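Local coordinates for 6-aminohexanoate-cyclic-dimer hydrolase (Arthrobacter sp., PDB 3A2Q), which hydrolyses the cyclic dimer of 6-aminohexanoate, a by-product of nylon-6 manufacture, to the linear dimer, at residues T75-N83 with G94-V104; L263-L273 with S418-V426. The protein carries 1 engineered substitution. All coordinates share one frame; numbering follows the deposited sequence.

How the contacts relate
Both contacts sit well out from the middle of the molecule, on opposite sides of it, with centres about 36 Å apart and nearest atoms about 16 Å apart, and each is partly buried. They share no segment. Contact 1 folds one short part of the chain back on itself, the loop after strand 68-72 meeting the connection into helix 102-110, and it is rich in hydrogen bonds, most of them to backbone atoms. Contact 2 brings together parts 145 residues apart, the loop 263-273 and segment 418-426, on helix 416-422 and the chain that follows, through aromatic and aliphatic side chains and a stacked glutamine, with no direct hydrogen bond. Contact 1 also buries the larger surface, 815 against 388 Å².

Contact 1 (T75-N83 with G94-V104); sequences TVVSQGDIN and GYRADHDAYFV
Asp100 reaches across to the backbone of Gln79, its OD1 taking the amide N at 2.8 Å in a nearly straight bond (175°), with the N-H arriving from above the carboxylate plane. Backbone bonds run on both sides: Ala101 N to Val77 O, Gly80 N to Ala97 O, Ala97 N to Asp81 O and Asn83 N to Tyr95 O. Beside these bonds Val77 packs on Ala97, CB to CB 3.5 Å, while its CG2 lies over one face of the His99 imidazole, 4.0 Å from the centroid, in a CH-pi contact. The extended chain of Arg96 carries its guanidinium to the turn, where NH1 meets Gly80 O at 2.9 Å, each group lying in the plane of the other. Ile82 CD1 sits over the centre of one guanidinium face. With CG anti to the backbone N (chi1 171°), the Tyr95 ring runs beside Asn83, whose carbonyl O lies at the ring edge.

A second shell fixes these groups. Asp100 OD2 forms a salt bridge with Arg108, and His99 ND1 is bonded to Asp98 OD1 at 2.9 Å. Within the type II turn Ser78-Asp81, Ser78 OG donates to the anti lone pair of Asp81 OD2 (2.6 Å), an oxygen also in a salt bridge with Lys52. Replacing Asp100 by alanine removes both oxygens, which would probably leave the Gln79 N-H without its acceptor and Arg108 without this carboxylate partner.

Val76 packs on Ala101, the N-cap residue of helix 102-110, and lies about 6 Å, side chain to side chain, from Lys72, a charge-relay residue by similarity. The arrangement is two antiparallel loop segments flanking helix 88-93 in sequence, joined by a single beta bridge (Ile82 with Arg96), just beyond the strand that carries this lysine in the amidase fold.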
# COMPACT_ATOMS: atom_id res chain seq x y z
N THR A 75 -1.35 7.40 9.75
CA THR A 75 -0.44 6.61 10.58
C THR A 75 0.88 7.31 10.91
O THR A 75 1.07 7.79 12.03
CB THR A 75 -0.13 5.24 9.93
OG1 THR A 75 -1.36 4.61 9.56
CG2 THR A 75 0.62 4.33 10.91
N VAL A 76 1.79 7.36 9.95
CA VAL A 76 3.08 8.01 10.17
C VAL A 76 2.87 9.50 9.99
O VAL A 76 2.06 9.92 9.18
CB VAL A 76 4.15 7.51 9.17
CG1 VAL A 76 4.36 6.02 9.33
CG2 VAL A 76 3.74 7.85 7.75
N VAL A 77 3.60 10.30 10.77
CA VAL A 77 3.47 11.75 10.68
C VAL A 77 4.83 12.43 10.54
O VAL A 77 5.86 11.83 10.82
CB VAL A 77 2.74 12.33 11.91
CG1 VAL A 77 1.31 11.83 11.95
CG2 VAL A 77 3.47 11.92 13.19
N SER A 78 4.81 13.69 10.10
CA SER A 78 6.02 14.48 9.93
C SER A 78 5.91 15.70 10.84
O SER A 78 4.88 16.36 10.89
CB SER A 78 6.19 14.90 8.47
OG SER A 78 5.02 15.54 7.99
N GLN A 79 6.99 15.98 11.57
CA GLN A 79 7.03 17.09 12.53
C GLN A 79 6.65 18.45 11.97
O GLN A 79 7.17 18.89 10.94
CB GLN A 79 8.42 17.16 13.16
CG GLN A 79 8.57 18.20 14.25
CD GLN A 79 9.92 18.13 14.93
OE1 GLN A 79 10.96 18.28 14.28
NE2 GLN A 79 9.92 17.89 16.24
N GLY A 80 5.73 19.12 12.66
CA GLY A 80 5.29 20.44 12.26
C GLY A 80 4.38 20.53 11.04
O GLY A 80 3.99 21.63 10.64
N ASP A 81 4.02 19.39 10.46
CA ASP A 81 3.16 19.40 9.28
C ASP A 81 1.71 19.01 9.55
O ASP A 81 1.40 18.30 10.50
CB ASP A 81 3.74 18.49 8.20
CG ASP A 81 5.16 18.87 7.83
OD1 ASP A 81 5.43 20.08 7.67
OD2 ASP A 81 6.01 17.96 7.70
N ILE A 82 0.82 19.50 8.69
CA ILE A 82 -0.60 19.22 8.79
C ILE A 82 -0.86 17.72 8.78
O ILE A 82 -0.25 16.98 8.00
CB ILE A 82 -1.37 19.86 7.60
CG1 ILE A 82 -1.28 21.39 7.70
CG2 ILE A 82 -2.82 19.42 7.61
CD1 ILE A 82 -2.01 21.96 8.89
N ASN A 83 -1.76 17.27 9.65
CA ASN A 83 -2.12 15.85 9.74
C ASN A 83 -3.63 15.74 9.85
O ASN A 83 -4.20 16.03 10.90
CB ASN A 83 -1.46 15.23 10.98
CG ASN A 83 -1.75 13.75 11.11
OD1 ASN A 83 -1.91 13.24 12.22
ND2 ASN A 83 -1.80 13.05 9.98
N GLY A 94 -6.75 22.33 11.66
CA GLY A 94 -5.42 22.78 11.30
C GLY A 94 -4.34 22.09 12.12
O GLY A 94 -3.20 22.55 12.18
N TYR A 95 -4.71 20.99 12.77
CA TYR A 95 -3.78 20.23 13.60
C TYR A 95 -2.48 19.89 12.86
O TYR A 95 -2.49 19.58 11.67
CB TYR A 95 -4.44 18.93 14.08
CG TYR A 95 -3.48 17.97 14.75
CD1 TYR A 95 -2.88 18.28 15.97
CD2 TYR A 95 -3.13 16.76 14.14
CE1 TYR A 95 -1.97 17.42 16.57
CE2 TYR A 95 -2.22 15.89 14.74
CZ TYR A 95 -1.64 16.23 15.95
OH TYR A 95 -0.71 15.39 16.54
N ARG A 96 -1.37 19.97 13.58
CA ARG A 96 -0.06 19.64 13.03
C ARG A 96 0.64 18.68 13.99
O ARG A 96 0.59 18.86 15.20
CB ARG A 96 0.78 20.90 12.85
CG ARG A 96 0.31 21.81 11.72
CD ARG A 96 1.05 23.14 11.71
NE ARG A 96 0.59 24.01 10.64
CZ ARG A 96 1.07 23.99 9.40
NH1 ARG A 96 2.03 23.14 9.06
NH2 ARG A 96 0.57 24.82 8.48
N ALA A 97 1.30 17.66 13.44
CA ALA A 97 2.00 16.67 14.26
C ALA A 97 3.20 17.32 14.96
O ALA A 97 3.80 18.26 14.44
CB ALA A 97 2.47 15.51 13.39
N ASP A 98 3.55 16.79 16.13
CA ASP A 98 4.67 17.34 16.89
C ASP A 98 5.97 16.56 16.78
O ASP A 98 6.98 16.93 17.39
CB ASP A 98 4.29 17.46 18.36
CG ASP A 98 3.80 16.14 18.94
OD1 ASP A 98 4.52 15.13 18.80
OD2 ASP A 98 2.70 16.12 19.53
N HIS A 99 5.97 15.48 16.00
CA HIS A 99 7.18 14.67 15.86
C HIS A 99 7.27 13.95 14.52
O HIS A 99 6.34 13.99 13.72
CB HIS A 99 7.24 13.62 16.97
CG HIS A 99 6.19 12.56 16.84
ND1 HIS A 99 4.87 12.78 17.17
CD2 HIS A 99 6.25 11.30 16.37
CE1 HIS A 99 4.16 11.70 16.91
NE2 HIS A 99 4.98 10.78 16.42
N ASP A 100 8.41 13.29 14.29
CA ASP A 100 8.64 12.51 13.08
C ASP A 100 8.47 11.03 13.43
O ASP A 100 8.93 10.58 14.48
CB ASP A 100 10.07 12.69 12.55
CG ASP A 100 10.28 13.99 11.81
OD1 ASP A 100 9.34 14.48 11.16
OD2 ASP A 100 11.42 14.52 11.87
N ALA A 101 7.81 10.28 12.56
CA ALA A 101 7.65 8.85 12.79
C ALA A 101 9.02 8.26 12.47
O ALA A 101 9.80 8.87 11.75
CB ALA A 101 6.60 8.27 11.87
N TYR A 102 9.31 7.07 12.99
CA TYR A 102 10.59 6.44 12.70
C TYR A 102 10.81 6.32 11.19
O TYR A 102 11.91 6.54 10.70
CB TYR A 102 10.65 5.05 13.34
CG TYR A 102 10.73 5.06 14.86
CD1 TYR A 102 9.99 4.15 15.61
CD2 TYR A 102 11.57 5.94 15.53
CE1 TYR A 102 10.08 4.12 17.00
CE2 TYR A 102 11.67 5.92 16.93
CZ TYR A 102 10.92 5.01 17.66
OH TYR A 102 11.02 4.95 19.03
N PHE A 103 9.75 5.97 10.47
CA PHE A 103 9.83 5.82 9.01
C PHE A 103 10.37 7.11 8.39
O PHE A 103 11.29 7.07 7.57
CB PHE A 103 8.44 5.53 8.42
CG PHE A 103 8.46 5.23 6.94
CD1 PHE A 103 8.55 3.92 6.48
CD2 PHE A 103 8.39 6.26 6.00
CE1 PHE A 103 8.57 3.64 5.11
CE2 PHE A 103 8.41 5.99 4.64
CZ PHE A 103 8.51 4.68 4.19
N VAL A 104 9.79 8.24 8.79
CA VAL A 104 10.20 9.54 8.27
C VAL A 104 11.66 9.86 8.59
O VAL A 104 12.39 10.37 7.74
CB VAL A 104 9.29 10.67 8.81
CG1 VAL A 104 9.83 12.03 8.41
CG2 VAL A 104 7.88 10.49 8.26
O HOH W 1 7.48 19.49 17.49

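Contact 2 (L263-L273 with S418-V426); sequences LTHNPVGDFAL and SLQMLAFTV
Phe271 and Gln420 form the stacked part of the contact. The glutamine chain slides past the ring in the opposite direction, its CG 3.7 Å from the ring centroid and almost on the normal, a CH-pi contact. The amide plane is tilted 24° from that of the ring. NE2 lies 3.3 Å from Phe271 CD1. With CG between its own N and carbonyl carbon (chi1 63°), the Phe271 ring lies flat against the Gln420 chain. Ala423 CB meets the ring edge in plane, 3.7 Å from Phe271 CZ, and Leu419 adds an oblique contact.

A second, mainly apolar group gathers at the far end of the Phe424 ring. Leu273 CD1 comes to 3.9 Å from Phe424 CE2, and Pro267 and Leu263 approach obliquely. Asn266 CA lies at the ring edge, and His265 O is 3.5 Å from Phe424 CZ.

Polar interactions work mainly within the loop. Asn266 ND2 bonds both Phe271 O and Asp270 OD1, each at 2.9 Å; OD1 of the same asparagine accepts from Val268 N in an Asx turn. Asp270 also forms a salt bridge with Arg306. Across the contact, a water accepts from Gln420 NE2 and donates to Ala272 O.

The loop between strand 259-262 and helix 275-290 is thus packed on helix 416-422 and the residues after it, away from the annotated sites. The Phe271 ring lies between the Gln420 chain, CG over its centre, and the Asn266 amide, ND2 over the opposite face. Cohesion rests on ring packing and dispersion, with the one water as a polar link; the loop's own hydrogen bonds, made through Asn266, probably steady the backbone that carries the ring.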
# COMPACT_ATOMS: atom_id res chain seq x y z
N LEU A 263 -2.99 -19.21 -8.99
CA LEU A 263 -4.43 -19.18 -8.76
C LEU A 263 -5.08 -18.28 -9.80
O LEU A 263 -4.77 -17.09 -9.89
CB LEU A 263 -4.71 -18.63 -7.36
CG LEU A 263 -6.18 -18.43 -6.97
CD1 LEU A 263 -6.92 -19.76 -7.00
CD2 LEU A 263 -6.27 -17.80 -5.58
N THR A 264 -5.99 -18.84 -10.59
CA THR A 264 -6.67 -18.05 -11.61
C THR A 264 -8.20 -18.14 -11.59
O THR A 264 -8.86 -18.06 -12.62
CB THR A 264 -6.14 -18.39 -13.02
OG1 THR A 264 -6.22 -19.80 -13.25
CG2 THR A 264 -4.69 -17.92 -13.16
N HIS A 265 -8.75 -18.33 -10.39
CA HIS A 265 -10.20 -18.36 -10.20
C HIS A 265 -10.41 -17.91 -8.76
O HIS A 265 -9.45 -17.82 -7.99
CB HIS A 265 -10.79 -19.76 -10.44
CG HIS A 265 -10.51 -20.75 -9.34
ND1 HIS A 265 -9.28 -21.33 -9.15
CD2 HIS A 265 -11.32 -21.26 -8.38
CE1 HIS A 265 -9.34 -22.16 -8.12
NE2 HIS A 265 -10.57 -22.13 -7.64
N ASN A 266 -11.65 -17.58 -8.40
CA ASN A 266 -11.95 -17.17 -7.03
C ASN A 266 -12.31 -18.43 -6.25
O ASN A 266 -13.41 -18.96 -6.39
CB ASN A 266 -13.11 -16.19 -7.00
CG ASN A 266 -13.60 -15.91 -5.60
OD1 ASN A 266 -12.90 -16.20 -4.62
ND2 ASN A 266 -14.79 -15.34 -5.48
N PRO A 267 -11.39 -18.91 -5.40
CA PRO A 267 -11.61 -20.12 -4.60
C PRO A 267 -12.79 -20.07 -3.63
O PRO A 267 -13.27 -21.12 -3.20
CB PRO A 267 -10.28 -20.32 -3.88
CG PRO A 267 -9.73 -18.95 -3.77
CD PRO A 267 -10.09 -18.30 -5.08
N VAL A 268 -13.24 -18.87 -3.30
CA VAL A 268 -14.36 -18.73 -2.38
C VAL A 268 -15.66 -19.03 -3.13
O VAL A 268 -16.62 -19.55 -2.56
CB VAL A 268 -14.39 -17.31 -1.76
CG1 VAL A 268 -15.55 -17.18 -0.77
CG2 VAL A 268 -13.08 -17.05 -1.02
N GLY A 269 -15.66 -18.73 -4.43
CA GLY A 269 -16.83 -19.00 -5.26
C GLY A 269 -18.00 -18.06 -5.11
O GLY A 269 -19.10 -18.36 -5.59
N ASP A 270 -17.78 -16.91 -4.46
CA ASP A 270 -18.85 -15.94 -4.26
C ASP A 270 -18.93 -14.83 -5.31
O ASP A 270 -19.77 -13.94 -5.23
CB ASP A 270 -18.79 -15.37 -2.83
CG ASP A 270 -17.48 -14.65 -2.52
OD1 ASP A 270 -16.43 -14.96 -3.13
OD2 ASP A 270 -17.52 -13.78 -1.63
N PHE A 271 -18.05 -14.91 -6.31
CA PHE A 271 -18.03 -13.98 -7.43
C PHE A 271 -17.01 -14.52 -8.43
O PHE A 271 -16.11 -15.26 -8.06
CB PHE A 271 -17.70 -12.54 -7.01
CG PHE A 271 -16.34 -12.36 -6.41
CD1 PHE A 271 -15.20 -12.43 -7.20
CD2 PHE A 271 -16.20 -12.13 -5.04
CE1 PHE A 271 -13.93 -12.27 -6.64
CE2 PHE A 271 -14.94 -11.97 -4.47
CZ PHE A 271 -13.80 -12.04 -5.28
N ALA A 272 -17.17 -14.16 -9.70
CA ALA A 272 -16.26 -14.65 -10.73
C ALA A 272 -15.04 -13.76 -10.90
O ALA A 272 -15.17 -12.54 -11.03
CB ALA A 272 -17.00 -14.79 -12.06
N LEU A 273 -13.87 -14.36 -10.90
CA LEU A 273 -12.65 -13.59 -11.09
C LEU A 273 -12.68 -13.04 -12.51
O LEU A 273 -12.94 -13.77 -13.47
CB LEU A 273 -11.42 -14.49 -10.90
CG LEU A 273 -10.07 -13.85 -11.23
CD1 LEU A 273 -9.80 -12.69 -10.27
CD2 LEU A 273 -8.97 -14.89 -11.12
N SER A 418 -16.64 -3.31 -3.43
CA SER A 418 -15.37 -3.07 -2.75
C SER A 418 -14.72 -4.41 -2.40
O SER A 418 -13.50 -4.54 -2.45
CB SER A 418 -15.58 -2.26 -1.47
OG SER A 418 -15.94 -0.92 -1.75
N LEU A 419 -15.54 -5.39 -2.04
CA LEU A 419 -15.01 -6.70 -1.69
C LEU A 419 -14.10 -7.25 -2.78
O LEU A 419 -13.02 -7.77 -2.49
CB LEU A 419 -16.16 -7.69 -1.42
CG LEU A 419 -15.76 -9.15 -1.13
CD1 LEU A 419 -14.83 -9.20 0.07
CD2 LEU A 419 -17.01 -9.99 -0.87
N GLN A 420 -14.50 -7.10 -4.04
CA GLN A 420 -13.69 -7.62 -5.14
C GLN A 420 -12.33 -6.94 -5.31
O GLN A 420 -11.43 -7.49 -5.94
CB GLN A 420 -14.46 -7.57 -6.46
CG GLN A 420 -15.56 -8.61 -6.55
CD GLN A 420 -15.95 -8.93 -7.98
OE1 GLN A 420 -17.07 -8.64 -8.41
NE2 GLN A 420 -15.03 -9.52 -8.74
N MET A 421 -12.17 -5.75 -4.74
CA MET A 421 -10.90 -5.05 -4.83
C MET A 421 -9.89 -5.65 -3.85
O MET A 421 -8.70 -5.72 -4.15
CB MET A 421 -11.07 -3.57 -4.48
CG MET A 421 -11.99 -2.78 -5.40
SD MET A 421 -11.38 -2.70 -7.07
CE MET A 421 -10.07 -1.49 -6.89
N LEU A 422 -10.36 -6.10 -2.69
CA LEU A 422 -9.47 -6.63 -1.66
C LEU A 422 -9.53 -8.12 -1.33
O LEU A 422 -8.79 -8.58 -0.46
CB LEU A 422 -9.66 -5.81 -0.37
CG LEU A 422 -11.08 -5.67 0.19
CD1 LEU A 422 -11.56 -7.01 0.75
CD2 LEU A 422 -11.10 -4.62 1.30
N ALA A 423 -10.39 -8.88 -2.01
CA ALA A 423 -10.52 -10.31 -1.71
C ALA A 423 -9.22 -11.12 -1.84
O ALA A 423 -9.00 -12.06 -1.08
CB ALA A 423 -11.62 -10.93 -2.56
N PHE A 424 -8.38 -10.77 -2.81
CA PHE A 424 -7.12 -11.49 -3.01
C PHE A 424 -5.92 -10.88 -2.28
O PHE A 424 -4.80 -11.41 -2.35
CB PHE A 424 -6.79 -11.58 -4.51
CG PHE A 424 -7.56 -12.66 -5.24
CD1 PHE A 424 -8.71 -13.23 -4.70
CD2 PHE A 424 -7.14 -13.07 -6.51
CE1 PHE A 424 -9.43 -14.19 -5.41
CE2 PHE A 424 -7.86 -14.03 -7.22
CZ PHE A 424 -9.01 -14.59 -6.67
N THR A 425 -6.13 -9.77 -1.57
CA THR A 425 -5.02 -9.15 -0.85
C THR A 425 -5.15 -9.30 0.67
O THR A 425 -4.16 -9.53 1.37
CB THR A 425 -4.88 -7.64 -1.17
OG1 THR A 425 -6.17 -7.02 -1.11
CG2 THR A 425 -4.27 -7.44 -2.56
N VAL A 426 -6.37 -9.21 1.18
CA VAL A 426 -6.59 -9.28 2.62
C VAL A 426 -6.13 -10.57 3.33
O VAL A 426 -5.71 -10.52 4.49
CB VAL A 426 -8.08 -8.99 2.97
CG1 VAL A 426 -8.96 -10.15 2.59
CG2 VAL A 426 -8.21 -8.65 4.44
O HOH W 2 -15.24 -9.42 -11.72